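BT_2262 (uncharacterised lipoprotein) (PDB 5FQ8) is of unknown function but, as a Bacteroides lipoprotein with an Ig-like domain and a beta-rich C-terminal domain, probably acts at the cell surface. Local coordinates at residues Y100-G105 against V114-Y119; S134-G139 against Y151-K156; G138-Q143 against L204-I209; M182-L187 against K195-Y200. All blocks are in the same frame, centred on the assembly; numbering follows the deposited sequence.

How the interactions relate
Going from the N terminus, interaction 1 comes first, closing the short excursion between strand 98-102 and residues 114-119 of the C-terminal domain. Interaction 2 then closes the loop after strand 130-133 onto the start of strand 154-159. From within that same loop, sharing Gly138 and Gly139, interaction 3 reaches far ahead to strand 204-211. Interaction 4, the hairpin of strands 181-188 and 193-200, is nested inside the span that interaction 3 closes. Strand 204-211 lies beside both 98-102 and 193-200, so it joins interactions 1 and 4 through one sheet, while Phe136 and Trp196 tie interaction 2 to interaction 4.

Interaction 1 of 4, residues Y100-G105 against V114-Y119; sequences YTVAEG and VAFSGY
Val102 turns toward residues 114-119 and lays its CG1 methyl obliquely against the ring of Phe116, 3.9 Å from CE2. It stands at the end of strand 98-102 in the antiparallel beta-sheet of the C-terminal domain, where the returning chain runs almost the opposite way. With CG1 anti to the backbone N (chi1 178°), the two methyls of Val102 serve different neighbours, CG1 the aromatic ring and CG2 the CB of Tyr119, at 4.2 Å. The backbone of the same residue is gripped at both polar atoms. Its N-H points almost straight at Tyr119 O, 2.6 Å from Val102 N, and enters nearly along the C=O axis. Its carbonyl O accepts from Gly118 N at 3.2 Å, this time in the carbonyl plane and on a lone pair. Gly118 itself has a positive phi (95°) at which a side chain would press on the preceding carbonyl. Thr101 CA, 3.4 Å from Tyr119 O, adds a weaker C-H...O contact to that oxygen, and Thr101 CG2 lies alongside Gly118 O. Beyond the two segments, Phe116 also packs on Ile208 of strand 204-211, so the ring is held against the sheet. The ring of Tyr119 leads away from Val102 and lies under the chain just before it, with Ser117 O 3.9 Å above the ring plane, over its centre.

Interaction 2 of 4, residues S134-G139 against Y151-K156; sequences SDFLGG and YAMVGK
An Asx turn, set on a type I beta turn from Asp135 to Gly138, docks the loop after strand 130-133 onto the residues that lead into strand 154-159. Asp135 holds CG anti to the backbone N (chi1 -162°), which brings its carboxylate back over the turn and up to the facing segment. OD1 is gripped by two bonds, each arriving from above the carboxylate plane. One comes from Leu137 N, 3.0 Å from Asp135 OD1, and defines the Asx turn; the other comes from Met153 N, also 3.0 Å from that oxygen and almost perfectly straight (175°). OD2 takes a weak bond from Gly139 N and touches the CB of Ala152. Two backbone N-H groups at one oxygen would probably stabilise the charged form of this buried acid. Next to it, Phe136 N donates to Met153 O at 2.9 Å, in the carbonyl plane and on a lone pair, so the two segments are pinned at adjoining points.

Met153 supplies most of the apolar contact. Its chain is extended as far as SD and then bends (chi3 127°), bringing CE to 3.4 Å from Phe136 CB, obliquely to the ring. Further back, Met153 CB lies 3.9 Å from Leu137 CG, the two side chains crossing at about a right angle. Phe136 in turn meets Trp196 edge-to-face and accepts from its NE1 through the main-chain O. An aspartate opening a turn and accepting from the N-H two residues on is the signature of the Asx turn, here extended to clasp a second segment of the same chain.

Interaction 3 of 4, residues G138-Q143 against L204-I209; sequences GGWYDQ and LSFDII
The two backbones run at 141° to one another and diverge along their length: Gly138 CA and Ile208 CA are 6.6 Å apart, whereas Trp140 CA and Phe206 CA are separated by 8.8 Å. Side chains bridge this widening gap. At the closer end Ile208 extends CD1 to 3.3 Å from Gly138 N, and a side chain on Gly138 would collide with that methyl. Farther along, Trp140 places CG anti to its backbone N (chi1 165°), and its indole meets Phe206 obliquely. Phe206 CE2 lies over one face of the indole, offset toward the rim, 3.4 Å from Trp140 CG; the centroids of the five-membered ring and the Phe206 ring are 4.4 Å apart, their planes inclined at 48°. The contact thus sets a long irregular loop, between strands 130-133 and 154-159, across strand 204-211 of the domain's antiparallel sheet. An alanine in place of Trp140 would remove the indole face over which Phe206 lies, and would probably loosen the loop on this strand. The far end of the indole, at CH2, packs on Val114, and Trp140 also touches Arg108. Tyr141 completes the cluster: its ring turns one face to Trp140 CD1, and its OH sits at the edges of both the indole and the Phe206 ring. That same OH meets Leu204 tip to tip, 3.3 Å from CD1. Tyr141 and Leu204 also touch polar side chains of another protein chain.

Interaction 4 of 4, residues M182-L187 against K195-Y200; sequences MTNTLL and KWTVAY
Lys195 begins with its CB 4.0 Å from Leu186 O, beside the partner strand of a beta hairpin formed by 181-188 and 193-200. Its CG, between the backbone N and the carbonyl carbon (chi1 61°), lies beside Leu186 O and N. CD then passes Asn184 O and comes to 3.6 Å from Leu186 CG, while CE runs on beside Leu186 CD2. The two side chains thus lie side by side, pointing the same way. A glycine in place of Lys195 would remove this aliphatic cover and would probably leave Leu186 less well packed on its face of the hairpin. The register slips by one residue between Thr183 and Leu186, a beta bulge at Asn184 and Thr185. Beyond it Lys195 N donates straight to Leu186 O at 3.1 Å, with a weak return bond. On the other face Met182 bends its chain so that CE meets Trp196 CB at 3.4 Å, while Trp196 NE1 bonds to Phe136 O in the neighbouring loop. Before the bulge Thr183 and Thr197 form a hydrogen-bonded pair, and Thr183 O is doubly gripped by Thr197: N at 3.1 Å nearly along the C=O axis, OG1 at 2.7 Å from above the carbonyl plane.

Interaction 1 of 4, residues Y100-G105 against V114-Y119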
loop_
_atom_site.group_PDB
_atom_site.type_symbol
_atom_site.label_atom_id
_atom_site.label_comp_id
_atom_site.label_asym_id
_atom_site.label_seq_id
_atom_site.Cartn_x
_atom_site.Cartn_y
_atom_site.Cartn_z
ATOM N N TYR G 100 65.569 8.844 3.493
ATOM C CA TYR G 100 65.554 8.561 2.070
ATOM C C TYR G 100 64.152 8.210 1.614
ATOM O O TYR G 100 63.343 7.687 2.381
ATOM C CB TYR G 100 66.504 7.415 1.736
ATOM C CG TYR G 100 67.944 7.836 1.740
ATOM C CD1 TYR G 100 68.688 7.788 2.900
ATOM C CD2 TYR G 100 68.556 8.300 0.583
ATOM C CE1 TYR G 100 70.001 8.181 2.920
ATOM C CE2 TYR G 100 69.870 8.696 0.591
ATOM C CZ TYR G 100 70.590 8.634 1.764
ATOM O OH TYR G 100 71.905 9.025 1.793
ATOM N N THR G 101 63.872 8.503 0.348
ATOM C CA THR G 101 62.596 8.189 -0.276
ATOM C C THR G 101 62.829 7.180 -1.391
ATOM O O THR G 101 63.715 7.370 -2.227
ATOM C CB THR G 101 61.925 9.451 -0.824
ATOM O OG1 THR G 101 62.006 10.500 0.149
ATOM C CG2 THR G 101 60.462 9.182 -1.134
ATOM N N VAL G 102 62.046 6.101 -1.389
ATOM C CA VAL G 102 62.149 5.107 -2.452
ATOM C C VAL G 102 61.781 5.765 -3.773
ATOM O O VAL G 102 60.694 6.337 -3.917
ATOM C CB VAL G 102 61.260 3.901 -2.148
ATOM C CG1 VAL G 102 61.338 2.909 -3.275
ATOM C CG2 VAL G 102 61.701 3.251 -0.857
ATOM N N ALA G 103 62.688 5.683 -4.744
ATOM C CA ALA G 103 62.590 6.474 -5.967
ATOM C C ALA G 103 61.575 5.928 -6.965
ATOM O O ALA G 103 60.563 5.334 -6.577
ATOM C CB ALA G 103 63.960 6.576 -6.639
ATOM N N GLU G 104 61.846 6.123 -8.259
ATOM C CA GLU G 104 60.859 5.829 -9.292
ATOM C C GLU G 104 60.822 4.347 -9.640
ATOM O O GLU G 104 59.745 3.744 -9.695
ATOM C CB GLU G 104 61.148 6.660 -10.537
ATOM C CG GLU G 104 60.158 7.780 -10.772
ATOM C CD GLU G 104 58.801 7.274 -11.212
ATOM O OE1 GLU G 104 58.735 6.180 -11.807
ATOM O OE2 GLU G 104 57.795 7.970 -10.961
ATOM N N GLY G 105 61.981 3.737 -9.857
ATOM C CA GLY G 105 62.004 2.385 -10.376
ATOM C C GLY G 105 62.271 1.293 -9.362
ATOM O O GLY G 105 63.346 0.690 -9.368
ATOM N N VAL G 114 55.726 -5.913 -9.307
ATOM C CA VAL G 114 54.772 -4.849 -9.025
ATOM C C VAL G 114 55.542 -3.588 -8.672
ATOM O O VAL G 114 56.532 -3.637 -7.935
ATOM C CB VAL G 114 53.811 -5.238 -7.886
ATOM C CG1 VAL G 114 54.605 -5.689 -6.702
ATOM C CG2 VAL G 114 52.920 -4.066 -7.514
ATOM N N ALA G 115 55.088 -2.458 -9.200
ATOM C CA ALA G 115 55.772 -1.190 -8.996
ATOM C C ALA G 115 55.341 -0.547 -7.685
ATOM O O ALA G 115 54.149 -0.504 -7.363
ATOM C CB ALA G 115 55.482 -0.243 -10.157
ATOM N N PHE G 116 56.314 -0.040 -6.930
ATOM C CA PHE G 116 56.015 0.764 -5.755
ATOM C C PHE G 116 57.013 1.908 -5.664
ATOM O O PHE G 116 58.133 1.818 -6.174
ATOM C CB PHE G 116 56.025 -0.070 -4.461
ATOM C CG PHE G 116 57.380 -0.589 -4.060
ATOM C CD1 PHE G 116 57.874 -1.762 -4.601
ATOM C CD2 PHE G 116 58.137 0.079 -3.110
ATOM C CE1 PHE G 116 59.103 -2.248 -4.221
ATOM C CE2 PHE G 116 59.368 -0.400 -2.723
ATOM C CZ PHE G 116 59.855 -1.566 -3.280
ATOM N N SER G 117 56.586 2.991 -5.016
ATOM C CA SER G 117 57.401 4.193 -4.886
ATOM C C SER G 117 56.779 5.110 -3.840
ATOM O O SER G 117 55.620 4.950 -3.453
ATOM C CB SER G 117 57.536 4.918 -6.223
ATOM O OG SER G 117 58.366 4.184 -7.105
ATOM N N GLY G 118 57.573 6.082 -3.393
ATOM C CA GLY G 118 57.105 7.114 -2.492
ATOM C C GLY G 118 57.344 6.849 -1.021
ATOM O O GLY G 118 57.103 7.739 -0.200
ATOM N N TYR G 119 57.822 5.666 -0.665
ATOM C CA TYR G 119 57.983 5.291 0.728
ATOM C C TYR G 119 59.311 5.794 1.274
ATOM O O TYR G 119 60.310 5.849 0.557
ATOM C CB TYR G 119 57.886 3.777 0.845
ATOM C CG TYR G 119 56.560 3.286 0.351
ATOM C CD1 TYR G 119 55.392 3.895 0.773
ATOM C CD2 TYR G 119 56.469 2.245 -0.556
ATOM C CE1 TYR G 119 54.167 3.468 0.334
ATOM C CE2 TYR G 119 55.242 1.811 -1.008
ATOM C CZ TYR G 119 54.089 2.426 -0.556
ATOM O OH TYR G 119 52.850 2.013 -0.994
#

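Interaction 2 of 4, residues S134-G139 against Y151-K156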
loop_
_atom_site.group_PDB
_atom_site.type_symbol
_atom_site.label_atom_id
_atom_site.label_comp_id
_atom_site.label_asym_id
_atom_site.label_seq_id
_atom_site.Cartn_x
_atom_site.Cartn_y
_atom_site.Cartn_z
ATOM N N SER G 134 66.985 1.081 8.090
ATOM C CA SER G 134 65.759 0.696 8.769
ATOM C C SER G 134 64.931 -0.304 7.980
ATOM O O SER G 134 64.095 -0.990 8.574
ATOM C CB SER G 134 64.913 1.927 9.052
ATOM O OG SER G 134 64.575 2.566 7.840
ATOM N N ASP G 135 65.131 -0.400 6.664
ATOM C CA ASP G 135 64.353 -1.337 5.861
ATOM C C ASP G 135 65.086 -1.551 4.538
ATOM O O ASP G 135 65.049 -0.685 3.658
ATOM C CB ASP G 135 62.935 -0.820 5.638
ATOM C CG ASP G 135 61.983 -1.907 5.195
ATOM O OD1 ASP G 135 62.449 -3.026 4.906
ATOM O OD2 ASP G 135 60.766 -1.638 5.135
ATOM N N PHE G 136 65.743 -2.701 4.408
ATOM C CA PHE G 136 66.341 -3.065 3.131
ATOM C C PHE G 136 65.309 -3.265 2.039
ATOM O O PHE G 136 65.683 -3.315 0.866
ATOM C CB PHE G 136 67.145 -4.350 3.260
ATOM C CG PHE G 136 68.603 -4.139 3.509
ATOM C CD1 PHE G 136 69.385 -3.475 2.589
ATOM C CD2 PHE G 136 69.198 -4.640 4.652
ATOM C CE1 PHE G 136 70.727 -3.292 2.814
ATOM C CE2 PHE G 136 70.537 -4.466 4.883
ATOM C CZ PHE G 136 71.307 -3.788 3.965
ATOM N N LEU G 137 64.034 -3.414 2.388
ATOM C CA LEU G 137 63.000 -3.707 1.409
ATOM C C LEU G 137 62.255 -2.465 0.955
ATOM O O LEU G 137 61.237 -2.589 0.275
ATOM C CB LEU G 137 62.004 -4.722 1.969
ATOM C CG LEU G 137 62.514 -6.045 2.535
ATOM C CD1 LEU G 137 61.352 -6.885 3.020
ATOM C CD2 LEU G 137 63.323 -6.810 1.512
ATOM N N GLY G 138 62.726 -1.276 1.317
ATOM C CA GLY G 138 62.064 -0.070 0.864
ATOM C C GLY G 138 60.609 0.015 1.243
ATOM O O GLY G 138 59.849 0.747 0.604
ATOM N N GLY G 139 60.195 -0.720 2.267
ATOM C CA GLY G 139 58.819 -0.680 2.720
ATOM C C GLY G 139 57.868 -1.520 1.896
ATOM O O GLY G 139 56.723 -1.115 1.701
ATOM N N TYR G 151 57.699 -5.852 10.257
ATOM C CA TYR G 151 57.959 -6.407 8.935
ATOM C C TYR G 151 58.787 -5.469 8.074
ATOM O O TYR G 151 58.519 -5.293 6.886
ATOM C CB TYR G 151 56.640 -6.759 8.265
ATOM C CG TYR G 151 55.814 -7.729 9.075
ATOM C CD1 TYR G 151 55.001 -7.279 10.111
ATOM C CD2 TYR G 151 55.857 -9.090 8.823
ATOM C CE1 TYR G 151 54.250 -8.152 10.864
ATOM C CE2 TYR G 151 55.106 -9.969 9.568
ATOM C CZ TYR G 151 54.303 -9.493 10.589
ATOM O OH TYR G 151 53.552 -10.362 11.339
ATOM N N ALA G 152 59.793 -4.842 8.673
ATOM C CA ALA G 152 60.829 -4.111 7.965
ATOM C C ALA G 152 62.153 -4.822 8.195
ATOM O O ALA G 152 62.384 -5.376 9.272
ATOM C CB ALA G 152 60.916 -2.668 8.446
ATOM N N MET G 153 63.022 -4.808 7.187
ATOM C CA MET G 153 64.249 -5.601 7.237
ATOM C C MET G 153 65.402 -4.720 7.693
ATOM O O MET G 153 66.096 -4.104 6.890
ATOM C CB MET G 153 64.532 -6.226 5.883
ATOM C CG MET G 153 65.702 -7.179 5.897
ATOM S SD MET G 153 65.875 -8.034 4.337
ATOM C CE MET G 153 67.582 -7.664 4.006
ATOM N N VAL G 154 65.627 -4.680 9.002
ATOM C CA VAL G 154 66.693 -3.863 9.569
ATOM C C VAL G 154 68.031 -4.527 9.289
ATOM O O VAL G 154 68.077 -5.669 8.823
ATOM C CB VAL G 154 66.483 -3.650 11.078
ATOM C CG1 VAL G 154 65.121 -3.049 11.332
ATOM C CG2 VAL G 154 66.621 -4.959 11.819
ATOM N N GLY G 155 69.121 -3.822 9.555
ATOM C CA GLY G 155 70.439 -4.399 9.396
ATOM C C GLY G 155 71.495 -3.317 9.303
ATOM O O GLY G 155 71.212 -2.134 9.467
ATOM N N LYS G 156 72.726 -3.759 9.045
ATOM C CA LYS G 156 73.862 -2.863 8.874
ATOM C C LYS G 156 74.566 -3.170 7.558
ATOM O O LYS G 156 74.462 -4.273 7.017
ATOM C CB LYS G 156 74.861 -2.981 10.034
ATOM C CG LYS G 156 74.218 -3.074 11.405
ATOM C CD LYS G 156 75.203 -2.768 12.526
ATOM C CE LYS G 156 74.656 -3.222 13.872
ATOM N NZ LYS G 156 74.954 -2.283 14.993
#

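Interaction 3 of 4, residues G138-Q143 against L204-I209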
loop_
_atom_site.group_PDB
_atom_site.type_symbol
_atom_site.label_atom_id
_atom_site.label_comp_id
_atom_site.label_asym_id
_atom_site.label_seq_id
_atom_site.Cartn_x
_atom_site.Cartn_y
_atom_site.Cartn_z
ATOM N N GLY G 138 62.726 -1.276 1.317
ATOM C CA GLY G 138 62.064 -0.070 0.864
ATOM C C GLY G 138 60.609 0.015 1.243
ATOM O O GLY G 138 59.849 0.747 0.604
ATOM N N GLY G 139 60.195 -0.720 2.267
ATOM C CA GLY G 139 58.819 -0.680 2.720
ATOM C C GLY G 139 57.868 -1.520 1.896
ATOM O O GLY G 139 56.723 -1.115 1.701
ATOM N N TRP G 140 58.315 -2.677 1.400
ATOM C CA TRP G 140 57.413 -3.529 0.639
ATOM C C TRP G 140 56.390 -4.192 1.545
ATOM O O TRP G 140 55.282 -4.507 1.099
ATOM C CB TRP G 140 58.192 -4.589 -0.143
ATOM C CG TRP G 140 57.334 -5.700 -0.661
ATOM C CD1 TRP G 140 57.351 -6.998 -0.256
ATOM C CD2 TRP G 140 56.314 -5.605 -1.660
ATOM N NE1 TRP G 140 56.422 -7.727 -0.956
ATOM C CE2 TRP G 140 55.766 -6.893 -1.820
ATOM C CE3 TRP G 140 55.813 -4.558 -2.439
ATOM C CZ2 TRP G 140 54.743 -7.163 -2.727
ATOM C CZ3 TRP G 140 54.796 -4.828 -3.339
ATOM C CH2 TRP G 140 54.269 -6.119 -3.470
ATOM N N TYR G 141 56.734 -4.411 2.807
ATOM C CA TYR G 141 55.792 -4.903 3.798
ATOM C C TYR G 141 55.461 -3.865 4.851
ATOM O O TYR G 141 54.300 -3.749 5.249
ATOM C CB TYR G 141 56.349 -6.155 4.485
ATOM C CG TYR G 141 56.564 -7.333 3.568
ATOM C CD1 TYR G 141 55.555 -7.791 2.739
ATOM C CD2 TYR G 141 57.783 -7.989 3.539
ATOM C CE1 TYR G 141 55.760 -8.876 1.908
ATOM C CE2 TYR G 141 57.997 -9.064 2.715
ATOM C CZ TYR G 141 56.986 -9.508 1.897
ATOM O OH TYR G 141 57.204 -10.588 1.069
ATOM N N ASP G 142 56.456 -3.092 5.285
ATOM C CA ASP G 142 56.277 -2.109 6.347
ATOM C C ASP G 142 55.121 -1.166 6.047
ATOM O O ASP G 142 54.115 -1.146 6.762
ATOM C CB ASP G 142 57.583 -1.329 6.544
ATOM C CG ASP G 142 57.564 -0.441 7.776
ATOM O OD1 ASP G 142 56.619 -0.532 8.580
ATOM O OD2 ASP G 142 58.512 0.345 7.946
ATOM N N GLN G 143 55.249 -0.380 4.983
ATOM C CA GLN G 143 54.277 0.659 4.671
ATOM C C GLN G 143 53.637 0.476 3.301
ATOM O O GLN G 143 52.915 1.363 2.842
ATOM C CB GLN G 143 54.952 2.021 4.762
ATOM C CG GLN G 143 56.241 2.063 3.991
ATOM C CD GLN G 143 57.292 2.884 4.677
ATOM O OE1 GLN G 143 57.055 4.033 5.041
ATOM N NE2 GLN G 143 58.464 2.295 4.873
ATOM N N LEU G 204 61.681 -14.788 -3.436
ATOM C CA LEU G 204 61.355 -13.373 -3.537
ATOM C C LEU G 204 62.622 -12.567 -3.788
ATOM O O LEU G 204 63.723 -12.991 -3.429
ATOM C CB LEU G 204 60.668 -12.866 -2.261
ATOM C CG LEU G 204 59.143 -12.777 -2.272
ATOM C CD1 LEU G 204 58.619 -12.807 -0.865
ATOM C CD2 LEU G 204 58.687 -11.510 -2.955
ATOM N N SER G 205 62.456 -11.408 -4.424
ATOM C CA SER G 205 63.529 -10.431 -4.577
ATOM C C SER G 205 62.956 -9.150 -5.165
ATOM O O SER G 205 61.972 -9.180 -5.909
ATOM C CB SER G 205 64.661 -10.947 -5.467
ATOM O OG SER G 205 64.408 -10.629 -6.816
ATOM N N PHE G 206 63.588 -8.031 -4.827
ATOM C CA PHE G 206 63.133 -6.711 -5.235
ATOM C C PHE G 206 64.296 -5.959 -5.859
ATOM O O PHE G 206 65.447 -6.393 -5.789
ATOM C CB PHE G 206 62.563 -5.932 -4.046
ATOM C CG PHE G 206 61.599 -6.723 -3.220
ATOM C CD1 PHE G 206 62.050 -7.530 -2.189
ATOM C CD2 PHE G 206 60.243 -6.676 -3.483
ATOM C CE1 PHE G 206 61.169 -8.268 -1.435
ATOM C CE2 PHE G 206 59.357 -7.412 -2.733
ATOM C CZ PHE G 206 59.823 -8.211 -1.708
ATOM N N ASP G 207 63.997 -4.813 -6.473
ATOM C CA ASP G 207 65.012 -4.027 -7.174
ATOM C C ASP G 207 64.868 -2.542 -6.832
ATOM O O ASP G 207 64.596 -1.690 -7.669
ATOM C CB ASP G 207 64.920 -4.268 -8.679
ATOM C CG ASP G 207 63.598 -3.804 -9.268
ATOM O OD1 ASP G 207 62.700 -3.400 -8.495
ATOM O OD2 ASP G 207 63.464 -3.839 -10.509
ATOM N N ILE G 208 65.077 -2.202 -5.569
ATOM C CA ILE G 208 64.706 -0.869 -5.119
ATOM C C ILE G 208 65.883 0.088 -5.203
ATOM O O ILE G 208 67.029 -0.321 -5.426
ATOM C CB ILE G 208 64.131 -0.914 -3.692
ATOM C CG1 ILE G 208 65.249 -0.905 -2.660
ATOM C CG2 ILE G 208 63.285 -2.162 -3.494
ATOM C CD1 ILE G 208 64.720 -0.957 -1.266
ATOM N N ILE G 209 65.595 1.372 -5.027
ATOM C CA ILE G 209 66.600 2.420 -5.102
ATOM C C ILE G 209 66.053 3.621 -4.347
ATOM O O ILE G 209 64.846 3.884 -4.364
ATOM C CB ILE G 209 66.944 2.743 -6.576
ATOM C CG1 ILE G 209 68.207 3.592 -6.669
ATOM C CG2 ILE G 209 65.775 3.423 -7.265
ATOM C CD1 ILE G 209 68.823 3.588 -8.050
#

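Interaction 4 of 4, residues M182-L187 against K195-Y200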
loop_
_atom_site.group_PDB
_atom_site.type_symbol
_atom_site.label_atom_id
_atom_site.label_comp_id
_atom_site.label_asym_id
_atom_site.label_seq_id
_atom_site.Cartn_x
_atom_site.Cartn_y
_atom_site.Cartn_z
ATOM N N MET G 182 72.551 -10.674 -1.534
ATOM C CA MET G 182 72.571 -9.257 -1.873
ATOM C C MET G 182 73.435 -9.041 -3.104
ATOM O O MET G 182 74.608 -9.427 -3.122
ATOM C CB MET G 182 73.089 -8.409 -0.714
ATOM C CG MET G 182 72.952 -6.919 -0.957
ATOM S SD MET G 182 72.277 -6.026 0.454
ATOM C CE MET G 182 71.101 -4.967 -0.353
ATOM N N THR G 183 72.857 -8.403 -4.120
ATOM C CA THR G 183 73.513 -8.232 -5.408
ATOM C C THR G 183 73.131 -6.883 -5.996
ATOM O O THR G 183 72.136 -6.270 -5.596
ATOM C CB THR G 183 73.130 -9.351 -6.382
ATOM O OG1 THR G 183 71.761 -9.715 -6.167
ATOM C CG2 THR G 183 74.012 -10.568 -6.181
ATOM N N ASN G 184 73.942 -6.432 -6.961
ATOM C CA ASN G 184 73.671 -5.215 -7.730
ATOM C C ASN G 184 73.595 -3.986 -6.830
ATOM O O ASN G 184 72.660 -3.192 -6.911
ATOM C CB ASN G 184 72.380 -5.354 -8.544
ATOM C CG ASN G 184 72.633 -5.646 -10.002
ATOM O OD1 ASN G 184 72.678 -6.804 -10.413
ATOM N ND2 ASN G 184 72.782 -4.595 -10.799
ATOM N N THR G 185 74.589 -3.826 -5.960
ATOM C CA THR G 185 74.592 -2.747 -4.977
ATOM C C THR G 185 75.759 -1.815 -5.250
ATOM O O THR G 185 76.909 -2.264 -5.310
ATOM C CB THR G 185 74.691 -3.290 -3.551
ATOM O OG1 THR G 185 76.039 -3.702 -3.293
ATOM C CG2 THR G 185 73.764 -4.474 -3.365
ATOM N N LEU G 186 75.465 -0.526 -5.407
ATOM C CA LEU G 186 76.499 0.494 -5.527
ATOM C C LEU G 186 75.861 1.866 -5.381
ATOM O O LEU G 186 74.641 2.018 -5.476
ATOM C CB LEU G 186 77.268 0.384 -6.854
ATOM C CG LEU G 186 76.521 0.292 -8.183
ATOM C CD1 LEU G 186 76.979 1.390 -9.130
ATOM C CD2 LEU G 186 76.718 -1.082 -8.806
ATOM N N LEU G 187 76.706 2.865 -5.140
ATOM C CA LEU G 187 76.275 4.224 -4.846
ATOM C C LEU G 187 76.866 5.192 -5.859
ATOM O O LEU G 187 78.079 5.187 -6.088
ATOM C CB LEU G 187 76.700 4.624 -3.431
ATOM C CG LEU G 187 76.960 6.099 -3.096
ATOM C CD1 LEU G 187 75.681 6.923 -3.096
ATOM C CD2 LEU G 187 77.666 6.220 -1.753
ATOM N N LYS G 195 71.579 2.024 -5.028
ATOM C CA LYS G 195 70.851 0.922 -5.634
ATOM C C LYS G 195 71.112 -0.353 -4.852
ATOM O O LYS G 195 72.213 -0.559 -4.334
ATOM C CB LYS G 195 71.273 0.705 -7.093
ATOM C CG LYS G 195 72.757 0.364 -7.257
ATOM C CD LYS G 195 73.053 -0.622 -8.384
ATOM C CE LYS G 195 72.863 -0.025 -9.761
ATOM N NZ LYS G 195 71.484 -0.241 -10.263
ATOM N N TRP G 196 70.098 -1.208 -4.771
ATOM C CA TRP G 196 70.343 -2.575 -4.345
ATOM C C TRP G 196 69.185 -3.441 -4.800
ATOM O O TRP G 196 68.061 -2.963 -4.968
ATOM C CB TRP G 196 70.560 -2.689 -2.828
ATOM C CG TRP G 196 69.389 -2.334 -1.937
ATOM C CD1 TRP G 196 68.267 -3.075 -1.723
ATOM C CD2 TRP G 196 69.268 -1.177 -1.106
ATOM N NE1 TRP G 196 67.445 -2.439 -0.837
ATOM C CE2 TRP G 196 68.034 -1.268 -0.445
ATOM C CE3 TRP G 196 70.073 -0.064 -0.875
ATOM C CZ2 TRP G 196 67.588 -0.287 0.439
ATOM C CZ3 TRP G 196 69.629 0.911 -0.005
ATOM C CH2 TRP G 196 68.400 0.793 0.644
ATOM N N THR G 197 69.495 -4.704 -5.048
ATOM C CA THR G 197 68.496 -5.747 -5.200
ATOM C C THR G 197 68.776 -6.774 -4.122
ATOM O O THR G 197 69.932 -7.156 -3.915
ATOM C CB THR G 197 68.544 -6.395 -6.582
ATOM O OG1 THR G 197 69.832 -6.980 -6.785
ATOM C CG2 THR G 197 68.276 -5.372 -7.665
ATOM N N VAL G 198 67.731 -7.190 -3.420
ATOM C CA VAL G 198 67.861 -8.105 -2.297
ATOM C C VAL G 198 66.891 -9.256 -2.508
ATOM O O VAL G 198 65.778 -9.057 -3.006
ATOM C CB VAL G 198 67.616 -7.379 -0.956
ATOM C CG1 VAL G 198 66.241 -6.741 -0.933
ATOM C CG2 VAL G 198 67.812 -8.325 0.210
ATOM N N ALA G 199 67.331 -10.464 -2.163
ATOM C CA ALA G 199 66.553 -11.680 -2.353
ATOM C C ALA G 199 66.071 -12.198 -1.004
ATOM O O ALA G 199 66.859 -12.306 -0.058
ATOM C CB ALA G 199 67.377 -12.749 -3.070
ATOM N N TYR G 200 64.786 -12.525 -0.925
ATOM C CA TYR G 200 64.126 -12.867 0.325
ATOM C C TYR G 200 63.516 -14.269 0.238
ATOM O O TYR G 200 63.654 -14.970 -0.765
ATOM C CB TYR G 200 63.072 -11.810 0.667
ATOM C CG TYR G 200 62.628 -11.812 2.109
ATOM C CD1 TYR G 200 63.558 -11.818 3.140
ATOM C CD2 TYR G 200 61.282 -11.809 2.438
ATOM C CE1 TYR G 200 63.158 -11.826 4.456
ATOM C CE2 TYR G 200 60.873 -11.816 3.748
ATOM C CZ TYR G 200 61.816 -11.821 4.753
ATOM O OH TYR G 200 61.414 -11.829 6.067
#